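Long-range contacts in putative ribose 5-phosphate isomerase (Leishmania infantum, PDB 6FXW), which probably interconverts ribose 5-phosphate and ribulose 5-phosphate in the pentose phosphate pathway, as a type B isomerase of the LacAB/RpiB family: residues C57-L61 against A82-I88; G87-C93 against N106-C112. One frame throughout, in Å; residues are numbered along the deposited sequence. Where two conformers were deposited one is given.

Interaction 1. Residues C57-L61 against A82-I88; sequences CEAIL and ANKFRGI
Cys57 and Ala82 bring the C-terminal turn of one helix to the last turn of another, their CA atoms 6.4 Å apart, and the chain that follows the latter folds past Leu61 through a type II beta turn, Phe85 to Ile88. Cys57 carries the contact. Its CB stands over the centre of the Phe85 ring in a CH-pi contact, 3.6 Å from the ring centroid and 14° off the normal. With chi1 at -72°, SG lies beside the backbone N, makes an oblique sulfur-aromatic contact on the CD1 side of the ring and touches Ala82 CB at 3.7 Å. At the ring's edge, Glu58 brings OE1 to within 3.9 Å of Phe85 CE2, the carboxylate plane turned 70° from the ring. Leu61 spreads its two methyls over the turn: CD1 approaches the ring, while CD2 rests 3.7 Å from Arg86 O and also meets Ile88. Ile88 CD1 completes the apolar patch against Ile60 CG2 at 3.9 Å. No hydrogen bond crosses between the segments. The patch lies between the end of helix 49-61 and the loop from helix 76-83 to strand 90-92; beneath it Cys57 and Ile60 reach Ile110 of strand 110-114.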
loop_
_atom_site.group_PDB
_atom_site.type_symbol
_atom_site.label_atom_id
_atom_site.label_comp_id
_atom_site.label_asym_id
_atom_site.label_seq_id
_atom_site.Cartn_x
_atom_site.Cartn_y
_atom_site.Cartn_z
ATOM N N CYS A 57 19.642 3.030 -17.405
ATOM C CA CYS A 57 20.171 4.390 -17.187
ATOM C C CYS A 57 20.973 4.839 -18.411
ATOM O O CYS A 57 20.838 5.931 -18.910
ATOM C CB CYS A 57 21.042 4.489 -15.925
ATOM S SG CYS A 57 20.007 4.379 -14.442
ATOM N N GLU A 58 21.824 3.892 -18.885
ATOM C CA GLU A 58 22.683 4.269 -20.002
ATOM C C GLU A 58 21.837 4.435 -21.243
ATOM O O GLU A 58 22.111 5.381 -22.043
ATOM C CB GLU A 58 23.770 3.223 -20.239
ATOM C CG GLU A 58 25.023 3.544 -19.458
ATOM C CD GLU A 58 25.718 4.888 -19.803
ATOM O OE1 GLU A 58 26.420 5.418 -18.893
ATOM O OE2 GLU A 58 25.582 5.411 -20.964
ATOM N N ALA A 59 20.797 3.640 -21.481
ATOM C CA ALA A 59 19.874 3.869 -22.623
ATOM C C ALA A 59 19.288 5.246 -22.616
ATOM O O ALA A 59 19.162 5.889 -23.660
ATOM C CB ALA A 59 18.787 2.817 -22.675
ATOM N N ILE A 60 18.843 5.704 -21.453
ATOM C CA ILE A 60 18.296 7.028 -21.345
ATOM C C ILE A 60 19.361 8.106 -21.597
ATOM O O ILE A 60 19.135 9.050 -22.376
ATOM C CB ILE A 60 17.632 7.228 -19.985
ATOM C CG1 ILE A 60 16.408 6.308 -19.881
ATOM C CG2 ILE A 60 17.243 8.644 -19.740
ATOM C CD1 ILE A 60 15.869 6.116 -18.481
ATOM N N LEU A 61 20.518 7.962 -20.965
ATOM C CA LEU A 61 21.539 8.960 -21.102
ATOM C C LEU A 61 22.088 9.119 -22.559
ATOM O O LEU A 61 22.503 10.223 -22.922
ATOM C CB LEU A 61 22.670 8.680 -20.116
ATOM C CG LEU A 61 22.195 8.886 -18.670
ATOM C CD1 LEU A 61 23.272 8.341 -17.745
ATOM C CD2 LEU A 61 21.828 10.290 -18.302
ATOM N N ALA A 82 19.859 3.110 -9.679
ATOM C CA ALA A 82 19.606 4.053 -10.784
ATOM C C ALA A 82 19.953 5.464 -10.420
ATOM O O ALA A 82 20.423 6.265 -11.195
ATOM C CB ALA A 82 18.153 3.949 -11.281
ATOM N N ASN A 83 19.602 5.820 -9.167
ATOM C CA ASN A 83 19.899 7.172 -8.685
ATOM C C ASN A 83 21.392 7.463 -8.573
ATOM O O ASN A 83 21.779 8.624 -8.450
ATOM C CB ASN A 83 19.146 7.519 -7.407
ATOM C CG ASN A 83 17.708 7.889 -7.662
ATOM O OD1 ASN A 83 17.420 8.774 -8.464
ATOM N ND2 ASN A 83 16.765 7.220 -6.955
ATOM N N LYS A 84 22.221 6.451 -8.622
ATOM C CA LYS A 84 23.675 6.669 -8.641
ATOM C C LYS A 84 24.189 7.189 -9.954
ATOM O O LYS A 84 25.304 7.705 -10.031
ATOM C CB LYS A 84 24.453 5.432 -8.254
ATOM C CG LYS A 84 24.220 4.992 -6.803
ATOM C CD LYS A 84 24.420 6.029 -5.726
ATOM C CE LYS A 84 24.135 5.519 -4.353
ATOM N NZ LYS A 84 24.565 6.608 -3.396
ATOM N N PHE A 85 23.395 7.125 -10.986
ATOM C CA PHE A 85 23.747 7.727 -12.288
ATOM C C PHE A 85 23.513 9.153 -12.326
ATOM O O PHE A 85 22.450 9.640 -12.087
ATOM C CB PHE A 85 23.005 7.038 -13.459
ATOM C CG PHE A 85 23.619 5.772 -13.844
ATOM C CD1 PHE A 85 23.392 4.562 -13.198
ATOM C CD2 PHE A 85 24.421 5.738 -14.984
ATOM C CE1 PHE A 85 24.047 3.409 -13.593
ATOM C CE2 PHE A 85 25.025 4.546 -15.391
ATOM C CZ PHE A 85 24.851 3.410 -14.704
ATOM N N ARG A 86 24.567 9.893 -12.724
ATOM C CA ARG A 86 24.399 11.302 -12.942
ATOM C C ARG A 86 23.365 11.602 -14.008
ATOM O O ARG A 86 23.399 10.996 -15.072
ATOM C CB ARG A 86 25.784 11.870 -13.385
ATOM C CG ARG A 86 25.791 13.351 -13.687
ATOM C CD ARG A 86 27.226 13.834 -14.010
ATOM N NE ARG A 86 27.264 15.287 -14.203
ATOM C CZ ARG A 86 27.261 15.919 -15.385
ATOM N NH1 ARG A 86 27.319 17.251 -15.420
ATOM N NH2 ARG A 86 27.213 15.245 -16.546
ATOM N N GLY A 87 22.455 12.493 -13.756
ATOM C CA GLY A 87 21.471 12.923 -14.702
ATOM C C GLY A 87 20.142 12.145 -14.609
ATOM O O GLY A 87 19.267 12.407 -15.403
ATOM N N ILE A 88 20.100 11.113 -13.754
ATOM C CA ILE A 88 18.899 10.287 -13.617
ATOM C C ILE A 88 18.228 10.514 -12.307
ATOM O O ILE A 88 18.880 10.576 -11.251
ATOM C CB ILE A 88 19.285 8.809 -13.679
ATOM C CG1 ILE A 88 19.853 8.402 -15.042
ATOM C CG2 ILE A 88 18.154 7.796 -13.279
ATOM C CD1 ILE A 88 18.866 8.469 -16.161
#

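Interaction 2. Residues G87-C93 against N106-C112; sequences GIRAALC and NNAHILC. With SO4 (sulfate ion), chain C.
Arg89 and His109 hold one sulfate between them: Arg89 NH1 bonds to sulfate O4 and NH2 to O1, both at 2.9 Å, while His109 NE2 gives a nearly straight bond of 2.8 Å to O2, met at the edge of the ring in its plane. The other ring nitrogen, ND1, accepts the backbone N-H of Arg89 at 2.9 Å, so that bonds at both nitrogens help fix the rotation of the imidazole. A bend at chi3 (-60°) brings the guanidinium to the carbonyls just beyond helix 96-104, where NE bonds to Asn106 O and NH2 to Asn107 O at 2.8 Å. His109 CE1 lies over one face of the guanidinium, toward its rim, the two planes 49° apart. Asn107 has left helical geometry with positive phi, and its OD1 is bonded to Arg103.

Past this cluster the chains run as neighbouring parallel strands, the two ends of the beta-alpha-beta unit made by strand 90-92, helix 96-104 and strand 110-114. Within this chain, 90-92 is an edge strand of the five-stranded parallel sheet of an alpha/beta fold. Arg89 O receives Ile110 N, Ile110 O receives Ala91 N, Ala91 O receives Cys112 N, and Cys112 O receives Cys93 N. On one face of the sheet Ala90 CB meets Ile110 CB and Cys112 SG, while Ile88 CG2 touches Ile110 CD1 at 3.7 Å; helices 49-61 and 76-83 cover this side. On the other face Ala91 CB packs on Ala108 CB at 3.8 Å, and Leu111 CD1 reaches Cys93 CB at 3.6 Å, with helices 96-104 and 120-131 against them.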
loop_
_atom_site.group_PDB
_atom_site.type_symbol
_atom_site.label_atom_id
_atom_site.label_comp_id
_atom_site.label_asym_id
_atom_site.label_seq_id
_atom_site.Cartn_x
_atom_site.Cartn_y
_atom_site.Cartn_z
ATOM N N GLY A 87 22.455 12.493 -13.756
ATOM C CA GLY A 87 21.471 12.923 -14.702
ATOM C C GLY A 87 20.142 12.145 -14.609
ATOM O O GLY A 87 19.267 12.407 -15.403
ATOM N N ILE A 88 20.100 11.113 -13.754
ATOM C CA ILE A 88 18.899 10.287 -13.617
ATOM C C ILE A 88 18.228 10.514 -12.307
ATOM O O ILE A 88 18.880 10.576 -11.251
ATOM C CB ILE A 88 19.285 8.809 -13.679
ATOM C CG1 ILE A 88 19.853 8.402 -15.042
ATOM C CG2 ILE A 88 18.154 7.796 -13.279
ATOM C CD1 ILE A 88 18.866 8.469 -16.161
ATOM N N ARG A 89 16.915 10.638 -12.346
ATOM C CA ARG A 89 16.070 10.629 -11.142
ATOM C C ARG A 89 15.170 9.401 -11.292
ATOM O O ARG A 89 14.361 9.277 -12.241
ATOM C CB ARG A 89 15.225 11.868 -11.073
ATOM C CG ARG A 89 16.052 13.168 -10.828
ATOM C CD ARG A 89 15.201 14.450 -10.704
ATOM N NE ARG A 89 14.422 14.729 -11.874
ATOM C CZ ARG A 89 14.932 15.321 -12.981
ATOM N NH1 ARG A 89 16.238 15.706 -13.001
ATOM N NH2 ARG A 89 14.172 15.491 -14.041
ATOM N N ALA A 90 15.228 8.541 -10.297
ATOM C CA ALA A 90 14.542 7.214 -10.269
ATOM C C ALA A 90 13.610 7.195 -9.087
ATOM O O ALA A 90 14.008 7.434 -7.940
ATOM C CB ALA A 90 15.500 6.095 -10.256
ATOM N N ALA A 91 12.339 6.887 -9.342
ATOM C CA ALA A 91 11.297 6.933 -8.311
ATOM C C ALA A 91 10.699 5.595 -8.011
ATOM O O ALA A 91 10.071 4.952 -8.910
ATOM C CB ALA A 91 10.168 7.840 -8.752
ATOM N N LEU A 92 10.793 5.151 -6.788
ATOM C CA LEU A 92 10.061 3.962 -6.363
ATOM C C LEU A 92 8.577 4.309 -6.165
ATOM O O LEU A 92 8.255 5.184 -5.361
ATOM C CB LEU A 92 10.695 3.376 -5.106
ATOM C CG LEU A 92 10.175 2.004 -4.673
ATOM C CD1 LEU A 92 11.039 1.355 -3.625
ATOM C CD2 LEU A 92 8.796 2.278 -3.951
ATOM N N CYS A 93 7.713 3.658 -6.900
ATOM C CA CYS A 93 6.280 3.877 -6.824
ATOM C C CYS A 93 5.556 2.579 -6.582
ATOM O O CYS A 93 5.985 1.488 -7.014
ATOM C CB CYS A 93 5.714 4.502 -8.080
ATOM S SG CYS A 93 6.523 6.049 -8.558
ATOM N N ASN A 106 8.622 15.332 -8.983
ATOM C CA ASN A 106 10.023 14.957 -9.066
ATOM C C ASN A 106 10.558 14.772 -10.508
ATOM O O ASN A 106 11.758 14.613 -10.673
ATOM C CB ASN A 106 10.300 13.689 -8.287
ATOM C CG ASN A 106 9.695 13.698 -6.897
ATOM O OD1 ASN A 106 8.664 13.046 -6.708
ATOM N ND2 ASN A 106 10.235 14.494 -5.963
ATOM N N ASN A 107 9.677 14.915 -11.495
ATOM C CA ASN A 107 9.992 14.801 -12.893
ATOM C C ASN A 107 10.929 13.621 -13.111
ATOM O O ASN A 107 11.982 13.693 -13.778
ATOM C CB ASN A 107 10.626 16.104 -13.393
ATOM C CG ASN A 107 10.683 16.176 -14.910
ATOM O OD1 ASN A 107 10.161 15.323 -15.606
ATOM N ND2 ASN A 107 11.396 17.200 -15.409
ATOM N N ALA A 108 10.587 12.426 -12.606
ATOM C CA ALA A 108 11.480 11.277 -12.627
ATOM C C ALA A 108 11.624 10.680 -14.022
ATOM O O ALA A 108 10.639 10.633 -14.805
ATOM C CB ALA A 108 10.969 10.145 -11.729
ATOM N N HIS A 109 12.818 10.297 -14.357
ATOM C CA HIS A 109 13.091 9.553 -15.592
ATOM C C HIS A 109 12.739 8.125 -15.558
ATOM O O HIS A 109 12.424 7.535 -16.604
ATOM C CB HIS A 109 14.595 9.599 -15.953
ATOM C CG HIS A 109 15.182 10.963 -16.007
ATOM N ND1 HIS A 109 15.716 11.563 -14.866
ATOM C CD2 HIS A 109 15.318 11.879 -17.026
ATOM C CE1 HIS A 109 16.158 12.784 -15.195
ATOM N NE2 HIS A 109 15.927 13.016 -16.495
ATOM N N ILE A 110 12.825 7.518 -14.366
ATOM C CA ILE A 110 12.714 6.038 -14.201
ATOM C C ILE A 110 11.713 5.739 -13.116
ATOM O O ILE A 110 11.753 6.369 -12.043
ATOM C CB ILE A 110 14.075 5.382 -13.911
ATOM C CG1 ILE A 110 15.072 5.605 -15.109
ATOM C CG2 ILE A 110 13.891 3.877 -13.630
ATOM C CD1 ILE A 110 16.396 4.985 -14.922
ATOM N N LEU A 111 10.829 4.830 -13.425
ATOM C CA LEU A 111 9.863 4.261 -12.508
ATOM C C LEU A 111 10.511 2.991 -11.959
ATOM O O LEU A 111 10.861 2.083 -12.748
ATOM C CB LEU A 111 8.625 3.933 -13.248
ATOM C CG LEU A 111 7.607 2.990 -12.593
ATOM C CD1 LEU A 111 7.054 3.622 -11.278
ATOM C CD2 LEU A 111 6.530 2.643 -13.601
ATOM N N CYS A 112 10.548 2.813 -10.623
ATOM C CA CYS A 112 11.035 1.601 -9.987
ATOM C C CYS A 112 9.874 0.926 -9.252
ATOM O O CYS A 112 9.165 1.583 -8.527
ATOM C CB CYS A 112 12.131 1.928 -9.026
ATOM S SG CYS A 112 13.585 2.653 -9.814
HETATM S S SO4 C . 16.420 16.565 -16.824
HETATM O O1 SO4 C . 14.929 16.533 -16.650
HETATM O O2 SO4 C . 16.820 15.371 -17.691
HETATM O O3 SO4 C . 16.747 17.855 -17.534
HETATM O O4 SO4 C . 17.215 16.621 -15.564
#

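Overall arrangement
Interactions 1 and 2 follow one another along the chain and share Gly87 and Ile88, their centres 10 Å apart. The turn Phe85 to Ile88 leads, by way of Arg89, into strand 90-92, and Asn83 OD1 reaches Ala90 N at 2.9 Å, a probable hydrogen bond tying helix end to strand start. Apolar contacts continue the join: Ala82 CB lies 3.6 Å from Ala90 CB, and Ile60 CD1 3.5 Å from Ile110 CG1. The sulfate of interaction 2, probably from the crystallisation liquor, has its nearest atom about 6 Å from Gly87 CA; it sits at the N-terminal ends of strands 90-92 and 110-114, so does not by itself mark the substrate site. Both contacts border the second subunit, whose Lys84 bonds to Ile88 O.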